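Local coordinates for protein N-alpha-acetyltransferase 35, NatC auxiliary subunit (Saccharomyces cerevisiae, PDB 6YGA) that serves as the auxiliary subunit of the NatC N-terminal acetyltransferase, the complex that acetylates the N-terminal methionine of L-A virus Gag protein, at residues A560-F565 and Q725-K730. Sequence-based numbering, arbitrary orientation.
Sequences AILKSF and QTLRIK
L562, in the last turn of helix 511-564, part of the NAA35-like, TPR-repeat family region, meets Q725 and L727 of strand 724-729, the C-terminal arm of a two-stranded antiparallel hairpin laid against the helical body of the subunit. Only 128 Å² is buried in this helix-to-strand packing, the nearest CA atoms, those of L562 and Q725, stay 9.0 Å apart, and no hydrogen bond crosses.

A560 O takes two bonds from S564 in the last turn, from N at 2.9 Å and from OG at 2.7 Å, the two donors arriving from opposite faces of the carbonyl plane. I561 packs on L626 and A629 of helix 619-653. L562 makes every contact with the strand: with CG anti to the carbonyl carbon and beside the backbone N (chi1 -68°), CD1 meets Q725 and CD2 meets L727. I692 of helix 668-701 also packs on L562. S564 OG is additionally bonded to I615 N, and F565, just past the helix, sets its ring edge-to-face with F622.

The side chains of Q725 and L562 approach at an oblique angle; L562 CD1 lies 4.1 Å from Q725 CB and 4.0 Å from Q725 OE1, a van der Waals approach to the amide oxygen. The other end of that amide, NE2, is hydrogen-bonded to E555 OE1, about two turns before L562 in the same helix, which ties the strand to it. L727 and L562 pass each other in opposite directions, and their single close approach is methyl to methyl, L562 CD2 to L727 CD2 at 4.0 Å.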
# COMPACT_ATOMS: atom_id res chain seq x y z
N ALA B 560 -27.75 12.39 13.27
CA ALA B 560 -29.20 12.61 13.30
C ALA B 560 -29.55 14.05 13.65
O ALA B 560 -30.55 14.58 13.16
CB ALA B 560 -29.84 11.64 14.30
N ILE B 561 -28.74 14.69 14.49
CA ILE B 561 -28.93 16.12 14.76
C ILE B 561 -28.67 16.93 13.50
O ILE B 561 -29.44 17.84 13.17
CB ILE B 561 -28.02 16.55 15.93
CG1 ILE B 561 -28.53 15.95 17.25
CG2 ILE B 561 -27.95 18.07 16.02
CD1 ILE B 561 -27.57 16.12 18.41
N LEU B 562 -27.60 16.61 12.77
CA LEU B 562 -27.31 17.33 11.54
C LEU B 562 -28.43 17.17 10.52
O LEU B 562 -28.84 18.13 9.87
CB LEU B 562 -25.97 16.86 10.95
CG LEU B 562 -24.74 17.23 11.78
CD1 LEU B 562 -23.50 16.51 11.27
CD2 LEU B 562 -24.53 18.73 11.78
N LYS B 563 -28.95 15.94 10.37
CA LYS B 563 -30.05 15.74 9.43
C LYS B 563 -31.33 16.41 9.91
O LYS B 563 -32.11 16.90 9.09
CB LYS B 563 -30.28 14.25 9.18
CG LYS B 563 -31.46 14.01 8.25
CD LYS B 563 -31.61 12.57 7.82
CE LYS B 563 -32.78 12.45 6.84
NZ LYS B 563 -33.11 11.04 6.51
N SER B 564 -31.56 16.46 11.22
CA SER B 564 -32.74 17.14 11.73
C SER B 564 -32.76 18.61 11.33
O SER B 564 -33.84 19.19 11.13
CB SER B 564 -32.83 17.02 13.25
OG SER B 564 -32.93 15.66 13.65
N PHE B 565 -31.60 19.24 11.22
CA PHE B 565 -31.51 20.63 10.76
C PHE B 565 -31.46 20.74 9.24
O PHE B 565 -31.33 21.85 8.73
CB PHE B 565 -30.29 21.31 11.37
CG PHE B 565 -30.47 21.71 12.81
CD1 PHE B 565 -31.03 22.93 13.14
CD2 PHE B 565 -30.06 20.87 13.84
CE1 PHE B 565 -31.20 23.31 14.46
CE2 PHE B 565 -30.22 21.24 15.16
CZ PHE B 565 -30.79 22.47 15.47
N GLN B 725 -17.57 15.00 12.88
CA GLN B 725 -18.48 15.49 11.84
C GLN B 725 -18.60 17.00 12.01
O GLN B 725 -19.32 17.48 12.88
CB GLN B 725 -19.83 14.79 11.95
CG GLN B 725 -19.74 13.27 11.80
CD GLN B 725 -21.09 12.58 11.94
OE1 GLN B 725 -22.02 12.84 11.18
NE2 GLN B 725 -21.19 11.70 12.93
N THR B 726 -17.90 17.74 11.15
CA THR B 726 -17.69 19.17 11.32
C THR B 726 -18.46 19.98 10.28
O THR B 726 -18.47 19.64 9.10
CB THR B 726 -16.19 19.50 11.22
OG1 THR B 726 -15.46 18.61 12.07
CG2 THR B 726 -15.92 20.94 11.63
N LEU B 727 -19.11 21.05 10.74
CA LEU B 727 -19.74 22.00 9.84
C LEU B 727 -18.67 22.88 9.21
O LEU B 727 -17.68 23.21 9.85
CB LEU B 727 -20.74 22.88 10.60
CG LEU B 727 -22.05 22.21 10.97
CD1 LEU B 727 -22.99 23.19 11.65
CD2 LEU B 727 -22.68 21.63 9.73
N ARG B 728 -18.89 23.26 7.96
CA ARG B 728 -17.99 24.19 7.29
C ARG B 728 -18.78 24.98 6.26
O ARG B 728 -19.62 24.42 5.55
CB ARG B 728 -16.80 23.47 6.65
CG ARG B 728 -15.54 23.55 7.50
CD ARG B 728 -14.47 22.56 7.07
NE ARG B 728 -13.50 22.36 8.15
CZ ARG B 728 -12.48 21.50 8.09
NH1 ARG B 728 -12.29 20.76 7.01
NH2 ARG B 728 -11.66 21.39 9.13
N ILE B 729 -18.52 26.29 6.20
CA ILE B 729 -19.22 27.15 5.25
C ILE B 729 -18.80 26.79 3.83
O ILE B 729 -17.61 26.58 3.55
CB ILE B 729 -18.94 28.63 5.57
CG1 ILE B 729 -19.49 28.99 6.95
CG2 ILE B 729 -19.52 29.53 4.50
CD1 ILE B 729 -19.39 30.46 7.28
N LYS B 730 -19.78 26.73 2.94
CA LYS B 730 -19.53 26.37 1.55
C LYS B 730 -18.83 27.50 0.80
O LYS B 730 -17.94 27.27 -0.02
CB LYS B 730 -20.84 26.00 0.85
CG LYS B 730 -20.69 25.09 -0.35
CD LYS B 730 -22.06 24.65 -0.86
CE LYS B 730 -22.90 24.09 0.28
NZ LYS B 730 -24.26 23.67 -0.16